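Local coordinates for effector protein Lem4 (lpg1101) (Legionella pneumophila subsp. pneumophila, PDB 6CGK), which acts as a membrane-associated protein tyrosine phosphatase of the haloacid dehalogenase (HAD) superfamily, this chain being its HAD domain in an inactive mutant form, at residues 54-58 and 102-107; 90-96 and 114-120; 148-152 and 194-199. The protein carries 1 engineered substitution. All coordinates share one frame; numbering follows the deposited sequence.

How the interactions relate
Helix 98-107, which carries one side of interaction 1, connects the two strands paired in interaction 2. The two have centres about 16 Å apart and touch, with K102 CG 4.0 Å from I117 CD1. Interaction 3 reaches the same sheet from its other half: its nearest atoms are about 7 Å from interaction 2 and about 15 Å from interaction 1. Interaction 2 borders the active site: S94 and R95 hold the phosphate, and the N96 side chain is about 3 Å from that of D25, a magnesium ligand with D155 and the engineered N23. Side chains of A103 and D25 are about 11 Å apart, those of L151 and D154 about 10 Å.

Interaction 1: 54-58 and 102-107; sequences RMRYK and KALLEF
R54 and K58 set their backbones against A103 and F107 of helix 98-107, with CA atoms 5.5 Å apart for R54 and A103 and 5.9 Å apart for K58 and F107, while a type I beta turn from M55 to K58 carries the chain from helix 51-55 into helix 58-62. Helix 98-107 is the crossover helix of a beta-alpha-beta unit in the HAD core, so the contact joins that core to the small helices following strand 19-23. Two features carry it: a salt bridge and a wedged aromatic ring. R54 grips the E106 carboxylate side-on with two nitrogens. NE meets OE1 at 2.8 Å through a nearly straight bond (170° at the hydrogen) lying in the guanidinium plane, and NH2 reaches the syn lone pair of OE2 at 2.9 Å by a more bent path. The two planes are 32° apart, so the pair is twisted and not coplanar. K102 CB covers one guanidinium face, and outside partners fix both groups further: K48 O takes R54 NH1, and H112 shares E106 OE2. The F107 ring enters the turn beside this bridge. K58 CA sits over one of its faces, 3.8 Å from the centroid in a CH-pi contact, while A103 O, one helical turn back, lies over the opposite face. At the ring edge R54 O comes within 3.3 Å of CE1, and M55 SD makes a Met-aromatic contact, 4.0 Å from CD1. K58, whose chi1 of -171° turns CG away from its own N, runs alongside the ring in the opposite sense. Its ammonium pairs with D62 and weakly with a water, and that water donates to F107 O at 3.2 Å.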
loop_
_atom_site.group_PDB
_atom_site.type_symbol
_atom_site.label_atom_id
_atom_site.label_comp_id
_atom_site.label_asym_id
_atom_site.label_seq_id
_atom_site.Cartn_x
_atom_site.Cartn_y
_atom_site.Cartn_z
ATOM N N ARG A 54 -3.052 -11.836 -15.783
ATOM C CA ARG A 54 -3.876 -11.340 -14.691
ATOM C C ARG A 54 -5.245 -10.882 -15.175
ATOM O O ARG A 54 -6.252 -11.119 -14.507
ATOM C CB ARG A 54 -3.126 -10.209 -13.978
ATOM C CG ARG A 54 -1.915 -10.729 -13.219
ATOM C CD ARG A 54 -1.254 -9.592 -12.408
ATOM N NE ARG A 54 -0.647 -8.486 -13.176
ATOM C CZ ARG A 54 0.657 -8.422 -13.457
ATOM N NH1 ARG A 54 1.459 -9.421 -13.104
ATOM N NH2 ARG A 54 1.181 -7.325 -14.056
ATOM N N MET A 55 -5.298 -10.176 -16.307
ATOM C CA MET A 55 -6.544 -9.532 -16.716
ATOM C C MET A 55 -7.632 -10.542 -17.027
ATOM O O MET A 55 -8.821 -10.187 -17.065
ATOM C CB MET A 55 -6.297 -8.627 -17.929
ATOM C CG MET A 55 -5.538 -7.331 -17.539
ATOM S SD MET A 55 -6.497 -6.348 -16.351
ATOM C CE MET A 55 -8.103 -6.689 -17.007
ATOM N N ARG A 56 -7.258 -11.791 -17.287
ATOM C CA ARG A 56 -8.287 -12.796 -17.528
ATOM C C ARG A 56 -9.165 -13.029 -16.306
ATOM O O ARG A 56 -10.285 -13.555 -16.453
ATOM C CB ARG A 56 -7.609 -14.094 -17.942
ATOM C CG ARG A 56 -7.004 -13.980 -19.301
ATOM C CD ARG A 56 -6.562 -15.330 -19.835
ATOM N NE ARG A 56 -5.905 -15.108 -21.116
ATOM C CZ ARG A 56 -4.595 -15.192 -21.290
ATOM N NH1 ARG A 56 -3.826 -15.541 -20.272
ATOM N NH2 ARG A 56 -4.064 -14.963 -22.471
ATOM N N TYR A 57 -8.662 -12.708 -15.112
ATOM C CA TYR A 57 -9.394 -12.824 -13.853
ATOM C C TYR A 57 -10.313 -11.637 -13.554
ATOM O O TYR A 57 -11.028 -11.678 -12.543
ATOM C CB TYR A 57 -8.388 -13.029 -12.702
ATOM C CG TYR A 57 -7.867 -14.446 -12.763
ATOM C CD1 TYR A 57 -6.842 -14.796 -13.646
ATOM C CD2 TYR A 57 -8.483 -15.470 -12.030
ATOM C CE1 TYR A 57 -6.396 -16.128 -13.735
ATOM C CE2 TYR A 57 -8.037 -16.801 -12.107
ATOM C CZ TYR A 57 -7.006 -17.116 -12.975
ATOM O OH TYR A 57 -6.593 -18.429 -13.086
ATOM N N LYS A 58 -10.352 -10.600 -14.399
ATOM C CA LYS A 58 -11.137 -9.431 -14.024
ATOM C C LYS A 58 -12.612 -9.770 -13.866
ATOM O O LYS A 58 -13.275 -9.265 -12.950
ATOM C CB LYS A 58 -10.980 -8.310 -15.046
ATOM C CG LYS A 58 -11.618 -7.005 -14.542
ATOM C CD LYS A 58 -11.382 -5.823 -15.500
ATOM C CE LYS A 58 -12.130 -4.561 -15.059
ATOM N NZ LYS A 58 -13.592 -4.697 -14.900
ATOM N N LYS A 102 -0.933 -6.626 -7.792
ATOM C CA LYS A 102 -0.907 -5.970 -9.106
ATOM C C LYS A 102 -2.200 -6.195 -9.867
ATOM O O LYS A 102 -2.696 -5.288 -10.548
ATOM C CB LYS A 102 0.271 -6.474 -9.953
ATOM C CG LYS A 102 1.644 -6.032 -9.414
ATOM C CD LYS A 102 2.763 -6.526 -10.317
ATOM C CE LYS A 102 4.119 -5.968 -9.916
ATOM N NZ LYS A 102 5.161 -6.583 -10.785
ATOM N N ALA A 103 -2.745 -7.420 -9.802
ATOM C CA ALA A 103 -3.976 -7.702 -10.515
ATOM C C ALA A 103 -5.098 -6.788 -10.050
ATOM O O ALA A 103 -5.852 -6.243 -10.859
ATOM C CB ALA A 103 -4.366 -9.187 -10.311
ATOM N N LEU A 104 -5.280 -6.659 -8.735
ATOM C CA LEU A 104 -6.405 -5.846 -8.261
ATOM C C LEU A 104 -6.208 -4.376 -8.636
ATOM O O LEU A 104 -7.155 -3.708 -9.065
ATOM C CB LEU A 104 -6.568 -5.979 -6.739
ATOM C CG LEU A 104 -7.582 -7.104 -6.419
ATOM C CD1 LEU A 104 -7.143 -8.429 -7.007
ATOM C CD2 LEU A 104 -7.794 -7.228 -4.917
ATOM N N LEU A 105 -4.995 -3.854 -8.474
ATOM C CA LEU A 105 -4.726 -2.498 -8.968
ATOM C C LEU A 105 -5.085 -2.370 -10.451
ATOM O O LEU A 105 -5.726 -1.393 -10.876
ATOM C CB LEU A 105 -3.265 -2.159 -8.725
ATOM C CG LEU A 105 -2.880 -2.096 -7.234
ATOM C CD1 LEU A 105 -1.347 -2.030 -7.046
ATOM C CD2 LEU A 105 -3.568 -0.915 -6.537
ATOM N N GLU A 106 -4.652 -3.330 -11.268
ATOM C CA GLU A 106 -4.964 -3.276 -12.699
ATOM C C GLU A 106 -6.463 -3.356 -12.979
ATOM O O GLU A 106 -6.973 -2.664 -13.867
ATOM C CB GLU A 106 -4.213 -4.383 -13.436
ATOM C CG GLU A 106 -2.720 -4.073 -13.505
ATOM C CD GLU A 106 -1.847 -5.286 -13.691
ATOM O OE1 GLU A 106 -2.388 -6.426 -13.786
ATOM O OE2 GLU A 106 -0.610 -5.087 -13.719
ATOM N N PHE A 107 -7.179 -4.236 -12.270
ATOM C CA PHE A 107 -8.621 -4.344 -12.436
ATOM C C PHE A 107 -9.317 -3.021 -12.188
ATOM O O PHE A 107 -10.390 -2.776 -12.739
ATOM C CB PHE A 107 -9.210 -5.379 -11.455
ATOM C CG PHE A 107 -8.733 -6.804 -11.645
ATOM C CD1 PHE A 107 -8.256 -7.271 -12.862
ATOM C CD2 PHE A 107 -8.768 -7.673 -10.564
ATOM C CE1 PHE A 107 -7.835 -8.622 -13.001
ATOM C CE2 PHE A 107 -8.375 -9.032 -10.692
ATOM C CZ PHE A 107 -7.884 -9.486 -11.902
HETATM O O HOH W 1 -13.281 -3.740 -11.819
#

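Interaction 2: 90-96 and 114-120; sequences IVIISRN and NIIIYPR. With PO4 (phosphate ion), chain B.
I92 interlocks with strand 116-118 through both backbone polar atoms: I92 N bonds to I116 O at 2.7 Å, and Y118 N to I92 O at 2.7 Å (N-H...O 178°). V91 pairs with I116, I92 with I117 and I93 with Y118, the parallel strands of a beta-alpha-beta crossover unit with helix 98-107. Packing is tight on both faces: V91 CG1 presses obliquely on the Y118 ring, 3.5 Å from CD2, and I92 CD1 meets I115 CG2 at 3.8 Å. The ends are looser: water bridges I90 N to N114 O at the start, while at the far end the direct R120 N to N96 O bond (2.9 Å) persists beside a water between R95 O and R120 NE. S94 OG gives a 2.5 Å hydrogen bond to phosphate O1 and accepts from N96 N in an ST turn; R95 N bonds to phosphate O2 at 2.8 Å. The R95 guanidinium pairs with D159, and N96 ND2 with D25, a magnesium ligand. Strand 116-118 is one edge of the sheet; V91 and I93 bond onward to strand 19-23. Helix 132-140 covers V91, I93 and I116, helix 98-107 packs on I92 and I117, helix 72-82 on I90 and I115.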
loop_
_atom_site.group_PDB
_atom_site.type_symbol
_atom_site.label_atom_id
_atom_site.label_comp_id
_atom_site.label_asym_id
_atom_site.label_seq_id
_atom_site.Cartn_x
_atom_site.Cartn_y
_atom_site.Cartn_z
ATOM N N ILE A 90 4.358 6.046 -2.632
ATOM C CA ILE A 90 3.458 5.048 -2.066
ATOM C C ILE A 90 4.209 3.732 -1.961
ATOM O O ILE A 90 4.824 3.290 -2.942
ATOM C CB ILE A 90 2.201 4.838 -2.933
ATOM C CG1 ILE A 90 1.490 6.174 -3.163
ATOM C CG2 ILE A 90 1.290 3.747 -2.302
ATOM C CD1 ILE A 90 0.220 6.027 -4.094
ATOM N N VAL A 91 4.152 3.108 -0.785
ATOM C CA VAL A 91 4.774 1.811 -0.544
ATOM C C VAL A 91 3.688 0.888 0.004
ATOM O O VAL A 91 3.085 1.193 1.039
ATOM C CB VAL A 91 5.947 1.891 0.453
ATOM C CG1 VAL A 91 6.525 0.501 0.677
ATOM C CG2 VAL A 91 7.023 2.839 -0.011
ATOM N N ILE A 92 3.417 -0.219 -0.689
ATOM C CA ILE A 92 2.454 -1.222 -0.207
ATOM C C ILE A 92 3.230 -2.344 0.479
ATOM O O ILE A 92 4.179 -2.904 -0.093
ATOM C CB ILE A 92 1.572 -1.762 -1.342
ATOM C CG1 ILE A 92 0.667 -0.630 -1.856
ATOM C CG2 ILE A 92 0.779 -2.970 -0.821
ATOM C CD1 ILE A 92 -0.241 -1.035 -3.070
ATOM N N ILE A 93 2.886 -2.640 1.732
ATOM C CA ILE A 93 3.570 -3.696 2.475
ATOM C C ILE A 93 2.517 -4.735 2.841
ATOM O O ILE A 93 1.533 -4.418 3.524
ATOM C CB ILE A 93 4.293 -3.187 3.738
ATOM C CG1 ILE A 93 5.277 -2.070 3.372
ATOM C CG2 ILE A 93 5.018 -4.355 4.425
ATOM C CD1 ILE A 93 6.104 -1.582 4.598
ATOM N N SER A 94 2.710 -5.964 2.385
ATOM C CA SER A 94 1.605 -6.917 2.468
ATOM C C SER A 94 2.137 -8.333 2.564
ATOM O O SER A 94 3.134 -8.672 1.925
ATOM C CB SER A 94 0.691 -6.792 1.235
ATOM O OG SER A 94 -0.314 -7.803 1.221
ATOM N N ARG A 95 1.419 -9.190 3.317
ATOM C CA ARG A 95 1.700 -10.622 3.298
ATOM C C ARG A 95 1.033 -11.345 2.124
ATOM O O ARG A 95 1.163 -12.581 2.040
ATOM C CB ARG A 95 1.221 -11.325 4.579
ATOM C CG ARG A 95 1.581 -10.683 5.867
ATOM C CD ARG A 95 1.222 -11.600 7.027
ATOM N NE ARG A 95 1.588 -10.994 8.305
ATOM C CZ ARG A 95 0.801 -10.173 8.997
ATOM N NH1 ARG A 95 -0.408 -9.857 8.536
ATOM N NH2 ARG A 95 1.222 -9.674 10.152
ATOM N N ASN A 96 0.340 -10.625 1.258
ATOM C CA ASN A 96 -0.283 -11.246 0.097
ATOM C C ASN A 96 0.725 -11.304 -1.059
ATOM O O ASN A 96 1.847 -10.805 -0.978
ATOM C CB ASN A 96 -1.551 -10.475 -0.284
ATOM C CG ASN A 96 -2.596 -11.363 -0.937
ATOM O OD1 ASN A 96 -2.258 -12.268 -1.690
ATOM N ND2 ASN A 96 -3.857 -11.149 -0.588
ATOM N N ASN A 114 4.839 3.378 -10.257
ATOM C CA ASN A 114 5.692 4.054 -9.278
ATOM C C ASN A 114 5.410 3.606 -7.864
ATOM O O ASN A 114 6.071 4.084 -6.941
ATOM C CB ASN A 114 5.515 5.577 -9.356
ATOM C CG ASN A 114 6.010 6.174 -10.676
ATOM O OD1 ASN A 114 5.324 6.992 -11.300
ATOM N ND2 ASN A 114 7.195 5.767 -11.102
ATOM N N ILE A 115 4.434 2.722 -7.661
ATOM C CA ILE A 115 4.168 2.195 -6.326
ATOM C C ILE A 115 5.143 1.065 -6.050
ATOM O O ILE A 115 5.294 0.146 -6.870
ATOM C CB ILE A 115 2.712 1.703 -6.219
ATOM C CG1 ILE A 115 1.753 2.873 -6.421
ATOM C CG2 ILE A 115 2.488 0.971 -4.859
ATOM C CD1 ILE A 115 0.270 2.445 -6.508
ATOM N N ILE A 116 5.792 1.111 -4.880
ATOM C CA ILE A 116 6.670 0.037 -4.439
ATOM C C ILE A 116 5.854 -0.979 -3.654
ATOM O O ILE A 116 5.110 -0.615 -2.737
ATOM C CB ILE A 116 7.818 0.596 -3.584
ATOM C CG1 ILE A 116 8.677 1.534 -4.426
ATOM C CG2 ILE A 116 8.636 -0.559 -2.990
ATOM C CD1 ILE A 116 9.934 1.935 -3.740
ATOM N N ILE A 117 5.974 -2.247 -4.025
ATOM C CA ILE A 117 5.222 -3.324 -3.391
ATOM C C ILE A 117 6.214 -4.249 -2.700
ATOM O O ILE A 117 7.095 -4.826 -3.354
ATOM C CB ILE A 117 4.369 -4.104 -4.406
ATOM C CG1 ILE A 117 3.328 -3.188 -5.051
ATOM C CG2 ILE A 117 3.727 -5.307 -3.704
ATOM C CD1 ILE A 117 2.620 -3.859 -6.245
ATOM N N TYR A 118 6.057 -4.406 -1.385
ATOM C CA TYR A 118 6.840 -5.379 -0.613
ATOM C C TYR A 118 5.906 -6.503 -0.216
ATOM O O TYR A 118 5.113 -6.350 0.730
ATOM C CB TYR A 118 7.470 -4.742 0.627
ATOM C CG TYR A 118 8.549 -3.750 0.299
ATOM C CD1 TYR A 118 9.661 -4.112 -0.458
ATOM C CD2 TYR A 118 8.456 -2.448 0.753
ATOM C CE1 TYR A 118 10.697 -3.143 -0.746
ATOM C CE2 TYR A 118 9.475 -1.513 0.494
ATOM C CZ TYR A 118 10.574 -1.871 -0.257
ATOM O OH TYR A 118 11.560 -0.905 -0.515
ATOM N N PRO A 119 5.944 -7.631 -0.921
ATOM C CA PRO A 119 4.901 -8.657 -0.782
ATOM C C PRO A 119 5.403 -9.939 -0.132
ATOM O O PRO A 119 6.564 -10.000 0.307
ATOM C CB PRO A 119 4.509 -8.908 -2.238
ATOM C CG PRO A 119 5.902 -8.917 -2.920
ATOM C CD PRO A 119 6.745 -7.845 -2.140
ATOM N N ARG A 120 4.571 -10.982 -0.066
ATOM C CA ARG A 120 5.102 -12.244 0.410
ATOM C C ARG A 120 6.113 -12.783 -0.601
ATOM O O ARG A 120 6.180 -12.329 -1.754
ATOM C CB ARG A 120 3.976 -13.259 0.661
ATOM C CG ARG A 120 3.636 -14.105 -0.526
ATOM C CD ARG A 120 2.673 -15.297 -0.155
ATOM N NE ARG A 120 3.236 -16.356 0.684
ATOM C CZ ARG A 120 3.868 -17.443 0.230
ATOM N NH1 ARG A 120 4.322 -18.354 1.080
ATOM N NH2 ARG A 120 4.058 -17.625 -1.071
HETATM P P PO4 B . -1.921 -7.901 4.294
HETATM O O1 PO4 B . -1.916 -7.076 3.018
HETATM O O2 PO4 B . -0.557 -7.991 4.971
HETATM O O3 PO4 B . -2.376 -9.300 3.905
HETATM O O4 PO4 B . -2.963 -7.367 5.254
HETATM O O HOH W 2 4.939 6.042 -5.496
HETATM O O HOH W 3 1.678 -15.152 3.170
#

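Interaction 3: 148-152 and 194-199; sequences GFRLI and EILTNC
The carbonyl oxygen of E194, which the F149 ring approaches to 4.0 Å at CZ, is gripped twice by N198 near the end of helix 188-198. N198 ND2 donates at 2.6 Å with an N-H...O angle of 170°, and the oxygen lies close to the amide plane; N198 N adds a weak bond at 3.1 Å. The side-chain bond holds the amide folded back on its own helix, its plane only 9° from that of the F149 ring although the two side chains cross at about a right angle. N198 CB supplies the closest touch, 3.5 Å from F149 CD1. F149 reaches this place because its CG stands anti to the backbone N (chi1 177°), which sends the ring toward the helix. There C199 SG lies obliquely to it, 4.5 Å from the centroid in a sulfur-aromatic contact, and I195 CG1 meets CE2 at 3.8 Å. L151 continues the apolar surface along the strand: its CD2 is 4.4 Å from I195 CD1, a looser meeting, and its CD1 passes E194 OE1, whose polar partner is H179. Between them R150 turns to the other side of the sheet, pairing with E140. Strand 150-154 is flanked by strands 19-23 and 176-180 and leads toward D155 of the magnesium site. A helix near the C-terminal end of the chain, packed through apolar side chains onto one face of a parallel sheet, fits the layered alpha/beta Rossmann-like core of the HAD superfamily.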
loop_
_atom_site.group_PDB
_atom_site.type_symbol
_atom_site.label_atom_id
_atom_site.label_comp_id
_atom_site.label_asym_id
_atom_site.label_seq_id
_atom_site.Cartn_x
_atom_site.Cartn_y
_atom_site.Cartn_z
ATOM N N GLY A 148 10.889 13.149 6.926
ATOM C CA GLY A 148 9.787 13.970 6.449
ATOM C C GLY A 148 8.467 13.347 6.891
ATOM O O GLY A 148 8.387 12.718 7.942
ATOM N N PHE A 149 7.458 13.498 6.053
ATOM C CA PHE A 149 6.121 13.067 6.421
ATOM C C PHE A 149 5.964 11.569 6.222
ATOM O O PHE A 149 6.457 11.006 5.242
ATOM C CB PHE A 149 5.084 13.822 5.587
ATOM C CG PHE A 149 3.678 13.390 5.837
ATOM C CD1 PHE A 149 3.030 13.716 7.018
ATOM C CD2 PHE A 149 2.990 12.668 4.879
ATOM C CE1 PHE A 149 1.704 13.317 7.237
ATOM C CE2 PHE A 149 1.662 12.258 5.092
ATOM C CZ PHE A 149 1.024 12.594 6.271
ATOM N N ARG A 150 5.287 10.921 7.168
ATOM C CA ARG A 150 4.995 9.491 7.077
ATOM C C ARG A 150 3.532 9.248 7.401
ATOM O O ARG A 150 3.044 9.662 8.461
ATOM C CB ARG A 150 5.870 8.648 8.032
ATOM C CG ARG A 150 7.369 8.651 7.730
ATOM C CD ARG A 150 7.676 8.044 6.348
ATOM N NE ARG A 150 9.133 8.021 6.092
ATOM C CZ ARG A 150 9.829 9.052 5.602
ATOM N NH1 ARG A 150 9.218 10.201 5.310
ATOM N NH2 ARG A 150 11.135 8.935 5.386
ATOM N N LEU A 151 2.844 8.562 6.494
ATOM C CA LEU A 151 1.482 8.100 6.711
ATOM C C LEU A 151 1.508 6.578 6.698
ATOM O O LEU A 151 2.125 5.981 5.809
ATOM C CB LEU A 151 0.533 8.641 5.628
ATOM C CG LEU A 151 -0.899 8.093 5.628
ATOM C CD1 LEU A 151 -1.617 8.390 6.939
ATOM C CD2 LEU A 151 -1.683 8.648 4.444
ATOM N N ILE A 152 0.885 5.954 7.702
ATOM C CA ILE A 152 0.820 4.495 7.815
ATOM C C ILE A 152 -0.622 4.125 8.063
ATOM O O ILE A 152 -1.224 4.611 9.030
ATOM C CB ILE A 152 1.677 3.955 8.970
ATOM C CG1 ILE A 152 3.149 4.295 8.781
ATOM C CG2 ILE A 152 1.424 2.441 9.166
ATOM C CD1 ILE A 152 3.995 3.879 10.007
ATOM N N GLU A 194 -4.381 15.328 5.041
ATOM C CA GLU A 194 -3.197 15.269 5.899
ATOM C C GLU A 194 -1.909 15.326 5.080
ATOM O O GLU A 194 -0.953 16.012 5.464
ATOM C CB GLU A 194 -3.218 13.997 6.760
ATOM C CG GLU A 194 -4.354 13.900 7.793
ATOM C CD GLU A 194 -4.274 12.628 8.660
ATOM O OE1 GLU A 194 -3.601 11.646 8.251
ATOM O OE2 GLU A 194 -4.892 12.611 9.752
ATOM N N ILE A 195 -1.854 14.607 3.955
ATOM C CA ILE A 195 -0.690 14.724 3.076
ATOM C C ILE A 195 -0.484 16.178 2.666
ATOM O O ILE A 195 0.592 16.753 2.859
ATOM C CB ILE A 195 -0.841 13.825 1.840
ATOM C CG1 ILE A 195 -0.836 12.354 2.238
ATOM C CG2 ILE A 195 0.274 14.112 0.857
ATOM C CD1 ILE A 195 -1.271 11.429 1.099
ATOM N N LEU A 196 -1.518 16.797 2.091
ATOM C CA LEU A 196 -1.364 18.153 1.568
ATOM C C LEU A 196 -1.025 19.145 2.673
ATOM O O LEU A 196 -0.273 20.104 2.450
ATOM C CB LEU A 196 -2.645 18.592 0.851
ATOM C CG LEU A 196 -3.033 17.859 -0.430
ATOM C CD1 LEU A 196 -4.196 18.586 -1.095
ATOM C CD2 LEU A 196 -1.854 17.774 -1.377
ATOM N N THR A 197 -1.596 18.948 3.865
ATOM C CA THR A 197 -1.322 19.842 4.992
ATOM C C THR A 197 0.111 19.720 5.495
ATOM O O THR A 197 0.641 20.676 6.064
ATOM C CB THR A 197 -2.288 19.558 6.150
ATOM O OG1 THR A 197 -3.643 19.720 5.704
ATOM C CG2 THR A 197 -2.028 20.512 7.294
ATOM N N ASN A 198 0.754 18.569 5.310
ATOM C CA ASN A 198 2.080 18.334 5.863
ATOM C C ASN A 198 3.190 18.260 4.821
ATOM O O ASN A 198 4.348 18.075 5.195
ATOM C CB ASN A 198 2.086 17.043 6.690
ATOM C CG ASN A 198 1.233 17.145 7.935
ATOM O OD1 ASN A 198 1.692 17.600 8.975
ATOM N ND2 ASN A 198 -0.015 16.718 7.834
ATOM N N CYS A 199 2.884 18.383 3.531
ATOM C CA CYS A 199 3.886 18.260 2.467
ATOM C C CYS A 199 3.794 19.511 1.596
ATOM O O CYS A 199 3.022 19.553 0.633
ATOM C CB CYS A 199 3.687 16.991 1.639
ATOM S SG CYS A 199 3.779 15.421 2.567
#